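Local coordinates for SsDNA-binding protein essential for mitochondrial genome maintenance (Saccharomyces cerevisiae, PDB 6CQK) that binds single-stranded DNA preferentially and cooperatively in mitochondria, takes part in mitochondrial DNA replication and stimulates the PIF1 helicase, at residues 6-11 and 30-35; 64-69 and 97-102. All coordinates share one frame; numbering follows the deposited sequence.

Contact 1: residues 6-11 and 30-35; sequences MSIVGR and YSIASQ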
loop_
_atom_site.group_PDB
_atom_site.type_symbol
_atom_site.label_atom_id
_atom_site.label_comp_id
_atom_site.label_asym_id
_atom_site.label_seq_id
_atom_site.Cartn_x
_atom_site.Cartn_y
_atom_site.Cartn_z
ATOM N N MET A 6 -3.602 -5.068 -4.623
ATOM C CA MET A 6 -2.931 -5.968 -3.647
ATOM C C MET A 6 -1.431 -5.756 -3.632
ATOM O O MET A 6 -0.823 -5.522 -4.683
ATOM C CB MET A 6 -3.144 -7.390 -4.061
ATOM C CG MET A 6 -2.599 -8.377 -3.048
ATOM S SD MET A 6 -3.741 -9.700 -2.600
ATOM C CE MET A 6 -5.332 -9.003 -2.332
ATOM N N SER A 7 -0.845 -5.767 -2.460
ATOM C CA SER A 7 0.610 -5.736 -2.345
ATOM C C SER A 7 0.980 -7.028 -1.662
ATOM O O SER A 7 0.362 -7.380 -0.679
ATOM C CB SER A 7 1.073 -4.538 -1.519
ATOM O OG SER A 7 0.384 -3.360 -1.927
ATOM N N ILE A 8 1.962 -7.733 -2.218
ATOM C CA ILE A 8 2.407 -8.998 -1.701
ATOM C C ILE A 8 3.899 -8.992 -1.510
ATOM O O ILE A 8 4.646 -8.518 -2.346
ATOM C CB ILE A 8 2.088 -10.062 -2.705
ATOM C CG1 ILE A 8 0.579 -10.189 -2.867
ATOM C CG2 ILE A 8 2.663 -11.418 -2.270
ATOM C CD1 ILE A 8 0.208 -10.671 -4.237
ATOM N N VAL A 9 4.347 -9.505 -0.385
ATOM C CA VAL A 9 5.711 -9.947 -0.257
ATOM C C VAL A 9 5.744 -11.438 -0.104
ATOM O O VAL A 9 5.082 -12.015 0.806
ATOM C CB VAL A 9 6.418 -9.323 0.939
ATOM C CG1 VAL A 9 7.804 -9.944 1.121
ATOM C CG2 VAL A 9 6.613 -7.860 0.677
ATOM N N GLY A 10 6.570 -12.043 -0.937
ATOM C CA GLY A 10 6.624 -13.470 -0.984
ATOM C C GLY A 10 7.631 -13.984 -1.947
ATOM O O GLY A 10 8.411 -13.225 -2.522
ATOM N N ARG A 11 7.631 -15.296 -2.137
ATOM C CA ARG A 11 8.648 -15.911 -2.952
ATOM C C ARG A 11 8.048 -16.441 -4.211
ATOM O O ARG A 11 6.925 -16.940 -4.212
ATOM C CB ARG A 11 9.354 -17.031 -2.183
ATOM C CG ARG A 11 10.636 -16.555 -1.501
ATOM C CD ARG A 11 10.910 -17.203 -0.212
ATOM N NE ARG A 11 10.080 -16.468 0.745
ATOM C CZ ARG A 11 9.997 -16.780 2.029
ATOM N NH1 ARG A 11 10.703 -17.811 2.535
ATOM N NH2 ARG A 11 9.210 -16.061 2.809
ATOM N N TYR A 30 2.755 -16.420 -13.309
ATOM C CA TYR A 30 3.565 -17.038 -12.287
ATOM C C TYR A 30 2.821 -16.916 -10.972
ATOM O O TYR A 30 1.855 -16.140 -10.847
ATOM C CB TYR A 30 4.965 -16.417 -12.199
ATOM C CG TYR A 30 5.029 -15.013 -11.598
ATOM C CD1 TYR A 30 4.831 -13.871 -12.368
ATOM C CD2 TYR A 30 5.297 -14.833 -10.256
ATOM C CE1 TYR A 30 4.897 -12.609 -11.819
ATOM C CE2 TYR A 30 5.355 -13.554 -9.723
ATOM C CZ TYR A 30 5.145 -12.445 -10.513
ATOM O OH TYR A 30 5.134 -11.176 -9.920
ATOM N N SER A 31 3.241 -17.714 -10.010
ATOM C CA SER A 31 2.626 -17.708 -8.695
ATOM C C SER A 31 3.659 -17.322 -7.607
ATOM O O SER A 31 4.851 -17.574 -7.782
ATOM C CB SER A 31 2.000 -19.057 -8.394
ATOM O OG SER A 31 2.960 -20.073 -8.612
ATOM N N ILE A 32 3.169 -16.607 -6.575
ATOM C CA ILE A 32 3.943 -16.188 -5.442
ATOM C C ILE A 32 3.415 -16.996 -4.257
ATOM O O ILE A 32 2.219 -16.976 -3.991
ATOM C CB ILE A 32 3.735 -14.657 -5.157
ATOM C CG1 ILE A 32 4.243 -13.834 -6.327
ATOM C CG2 ILE A 32 4.481 -14.200 -3.892
ATOM C CD1 ILE A 32 3.967 -12.364 -6.203
ATOM N N ALA A 33 4.311 -17.648 -3.545
ATOM C CA ALA A 33 3.971 -18.233 -2.288
ATOM C C ALA A 33 4.296 -17.229 -1.216
ATOM O O ALA A 33 5.451 -16.817 -1.111
ATOM C CB ALA A 33 4.770 -19.498 -2.068
ATOM N N SER A 34 3.302 -16.831 -0.421
ATOM C CA SER A 34 3.489 -15.843 0.631
ATOM C C SER A 34 3.007 -16.514 1.862
ATOM O O SER A 34 1.857 -16.927 1.961
ATOM C CB SER A 34 2.668 -14.586 0.384
ATOM O OG SER A 34 2.510 -13.779 1.520
ATOM N N GLN A 35 3.903 -16.713 2.802
ATOM C CA GLN A 35 3.553 -17.363 4.033
ATOM C C GLN A 35 4.068 -16.560 5.156
ATOM O O GLN A 35 5.192 -16.725 5.556
ATOM C CB GLN A 35 4.178 -18.725 4.128
ATOM C CG GLN A 35 3.723 -19.407 5.373
ATOM C CD GLN A 35 4.347 -20.730 5.564
ATOM O OE1 GLN A 35 5.358 -21.012 4.993
ATOM N NE2 GLN A 35 3.745 -21.546 6.371
#
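Three peptide carbonyl groups are the flat groups that matter between 6-11 and 30-35; two are approached from above their plane and the third nearly along its C=O axis. Arg11 N comes to Ala33 O at 2.8 Å from above the carbonyl plane, while the N-H points almost straight at the oxygen (172°). Ala33 N returns a 2.8 Å bond to Arg11 O, nearly along the C=O axis, and Ile32 CA adds a C-H...O contact to that same oxygen. The third carbonyl, that of Val9, has Ser34 OG above its plane at 3.2 Å, donating to Val9 O. With chi1 at 163° the hydroxyl lies anti to the backbone N, which carries OG to Val9; a weak hydrogen bond joins it also to Phe3 O of the second subunit. An alanine in place of Ser34 would remove the hydroxyl and would probably leave Val9 O without this donor.

These strands form a hairpin of the OB fold of the single-strand binding protein family; here their axes cross at 96°, and the antiparallel pairing within these ranges is limited to one hydrogen-bonded pair, Arg11 with Ala33. Gly10 is almost fully extended beside it, its CA 3.7 Å from Ile32 CG2, where a side chain would run into that methyl and into Ala33 O. Next to this pair the strands meet through apolar branches. Ile8 CG2 touches Ile32 CG2 at 3.7 Å, the two chains crossing obliquely; in both, CG2 is anti to the backbone N, which brings the methyls together. Ile8 CG2 also lies 4.1 Å from Ser34 CB. Ile32 packs further on Val70 and Ile47. Arg11, bent along its chain, sends its guanidinium to a salt bridge with Asp2 of the second subunit.

Contact 2: residues 64-69 and 97-102; sequences KGALVY and INLLKN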
loop_
_atom_site.group_PDB
_atom_site.type_symbol
_atom_site.label_atom_id
_atom_site.label_comp_id
_atom_site.label_asym_id
_atom_site.label_seq_id
_atom_site.Cartn_x
_atom_site.Cartn_y
_atom_site.Cartn_z
ATOM N N LYS A 64 13.500 -18.277 -10.018
ATOM C CA LYS A 64 12.578 -18.921 -9.094
ATOM C C LYS A 64 13.109 -18.848 -7.641
ATOM O O LYS A 64 14.316 -18.832 -7.417
ATOM C CB LYS A 64 12.331 -20.361 -9.565
ATOM C CG LYS A 64 11.306 -21.161 -8.785
ATOM C CD LYS A 64 10.989 -22.488 -9.527
ATOM C CE LYS A 64 10.758 -23.718 -8.662
ATOM N NZ LYS A 64 9.621 -23.581 -7.722
ATOM N N GLY A 65 12.199 -18.740 -6.670
ATOM C CA GLY A 65 12.556 -18.602 -5.259
ATOM C C GLY A 65 12.889 -17.184 -4.816
ATOM O O GLY A 65 13.185 -16.939 -3.638
ATOM N N ALA A 66 12.883 -16.243 -5.749
ATOM C CA ALA A 66 13.126 -14.847 -5.408
ATOM C C ALA A 66 12.101 -14.253 -4.458
ATOM O O ALA A 66 10.894 -14.371 -4.674
ATOM C CB ALA A 66 13.137 -14.020 -6.652
ATOM N N LEU A 67 12.596 -13.650 -3.382
ATOM C CA LEU A 67 11.771 -12.764 -2.552
ATOM C C LEU A 67 11.489 -11.492 -3.337
ATOM O O LEU A 67 12.427 -10.787 -3.721
ATOM C CB LEU A 67 12.464 -12.407 -1.243
ATOM C CG LEU A 67 11.607 -11.677 -0.231
ATOM C CD1 LEU A 67 10.459 -12.546 0.212
ATOM C CD2 LEU A 67 12.396 -11.225 0.983
ATOM N N VAL A 68 10.202 -11.237 -3.564
ATOM C CA VAL A 68 9.732 -10.077 -4.318
ATOM C C VAL A 68 8.711 -9.259 -3.536
ATOM O O VAL A 68 8.070 -9.767 -2.608
ATOM C CB VAL A 68 9.070 -10.476 -5.626
ATOM C CG1 VAL A 68 10.091 -11.111 -6.485
ATOM C CG2 VAL A 68 7.899 -11.426 -5.429
ATOM N N TYR A 69 8.547 -7.996 -3.917
ATOM C CA TYR A 69 7.410 -7.164 -3.430
ATOM C C TYR A 69 6.653 -6.774 -4.679
ATOM O O TYR A 69 7.214 -6.091 -5.518
ATOM C CB TYR A 69 7.899 -5.947 -2.659
ATOM C CG TYR A 69 6.881 -4.870 -2.461
ATOM C CD1 TYR A 69 6.718 -3.859 -3.380
ATOM C CD2 TYR A 69 6.109 -4.830 -1.335
ATOM C CE1 TYR A 69 5.805 -2.856 -3.190
ATOM C CE2 TYR A 69 5.169 -3.846 -1.148
ATOM C CZ TYR A 69 5.026 -2.858 -2.076
ATOM O OH TYR A 69 4.085 -1.866 -1.832
ATOM N N ILE A 97 7.090 -4.380 -9.718
ATOM C CA ILE A 97 7.793 -5.382 -8.985
ATOM C C ILE A 97 9.081 -4.852 -8.453
ATOM O O ILE A 97 9.755 -4.107 -9.125
ATOM C CB ILE A 97 7.981 -6.698 -9.774
ATOM C CG1 ILE A 97 8.809 -7.696 -8.938
ATOM C CG2 ILE A 97 8.609 -6.490 -11.114
ATOM C CD1 ILE A 97 8.590 -9.127 -9.347
ATOM N N ASN A 98 9.396 -5.230 -7.212
ATOM C CA ASN A 98 10.678 -4.994 -6.548
ATOM C C ASN A 98 11.351 -6.354 -6.281
ATOM O O ASN A 98 10.756 -7.250 -5.696
ATOM C CB ASN A 98 10.375 -4.280 -5.249
ATOM C CG ASN A 98 11.374 -3.242 -4.939
ATOM O OD1 ASN A 98 12.458 -3.585 -4.516
ATOM N ND2 ASN A 98 11.025 -1.960 -5.096
ATOM N N LEU A 99 12.560 -6.543 -6.776
ATOM C CA LEU A 99 13.319 -7.716 -6.467
ATOM C C LEU A 99 14.006 -7.392 -5.173
ATOM O O LEU A 99 14.745 -6.435 -5.111
ATOM C CB LEU A 99 14.329 -8.004 -7.547
ATOM C CG LEU A 99 15.101 -9.246 -7.204
ATOM C CD1 LEU A 99 14.213 -10.495 -7.265
ATOM C CD2 LEU A 99 16.288 -9.376 -8.129
ATOM N N LEU A 100 13.694 -8.144 -4.117
ATOM C CA LEU A 100 14.301 -7.941 -2.800
ATOM C C LEU A 100 15.514 -8.809 -2.636
ATOM O O LEU A 100 16.514 -8.366 -2.107
ATOM C CB LEU A 100 13.277 -8.225 -1.711
ATOM C CG LEU A 100 11.989 -7.396 -1.848
ATOM C CD1 LEU A 100 10.997 -7.760 -0.767
ATOM C CD2 LEU A 100 12.306 -5.911 -1.775
ATOM N N LYS A 101 15.408 -10.051 -3.081
ATOM C CA LYS A 101 16.481 -10.980 -3.070
ATOM C C LYS A 101 16.165 -12.023 -4.116
ATOM O O LYS A 101 15.115 -12.648 -4.057
ATOM C CB LYS A 101 16.594 -11.653 -1.700
ATOM C CG LYS A 101 17.796 -12.574 -1.649
ATOM C CD LYS A 101 17.790 -13.683 -0.599
ATOM C CE LYS A 101 16.952 -14.896 -1.083
ATOM N NZ LYS A 101 17.751 -16.053 -1.589
ATOM N N ASN A 102 17.134 -12.344 -4.967
ATOM C CA ASN A 102 16.958 -13.380 -6.002
ATOM C C ASN A 102 17.138 -14.864 -5.547
ATOM O O ASN A 102 17.477 -15.112 -4.389
ATOM C CB ASN A 102 17.858 -13.014 -7.180
ATOM C CG ASN A 102 17.168 -13.185 -8.517
ATOM O OD1 ASN A 102 16.295 -14.024 -8.670
ATOM N ND2 ASN A 102 17.615 -12.446 -9.513
#
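The short strands 67-69 and 97-99 run antiparallel at 148° with axes 4.8 Å apart, and the register slips by one residue between Leu67 and Val68. This is a classic beta bulge in an OB-fold hairpin: Leu100 and Lys101 both face Leu67, and Leu67 O accepts from Leu100 N at 3.0 Å and from Lys101 N at 3.1 Å, the latter on a lone pair in the carbonyl plane. Near-helical backbone angles at Leu100 turn the chain's corner here. Beyond the bulge, Tyr69 and Asn98 form a regular hydrogen-bonded pair.

The corner points Leu100 toward strand 67-69. It sets Leu100 CB 3.4 Å from Leu67 O; CG, beside the backbone N, then lets CD1 reach the backbone between Val68 and Tyr69. Leu100 CD1 also meets Leu67 CG at 4.0 Å, the two leucines crossing obliquely. Leu100 further packs on Leu100 of the third subunit. On the sheet face carrying Val68 and Leu99, Val68 CG1 touches Ile97 CD1 at 3.8 Å, and Leu99 CD1 swings across to Ala66 CB at 3.7 Å. Tyr69 and Asn98 share the other face, CB beside CB, ring and amide planes turned 77° apart. Their polar ends leave the pair: Tyr69 OH bonds Glu71, and Asn98 OD1 accepts from Met1 N of the fourth subunit. At the exposed end, the Lys101 chain bends at chi3 so that NZ donates to Asn102 O at 3.0 Å, nearly along the C=O axis.

Both contacts join neighbouring strands of one sheet, and strand 3-20 lies beside 67-77, so contact 1 and contact 2 meet directly: Gly10 O and Val68 N are 2.9 Å apart, a probable hydrogen bond, and Val9 packs on Tyr69. Contact 1 is the more central, its centre about 7 Å from the centre of the chain, against about 11 Å for that of contact 2, and mostly buried. Its strand axes cross near right angles, with one backbone pair, a serine bond and isoleucine methyls. Contact 2, only partly buried, buries more area between its segments through three backbone pairs and leucine packing at a bulge. Both touch the second subunit; contact 2 also reaches the third and fourth.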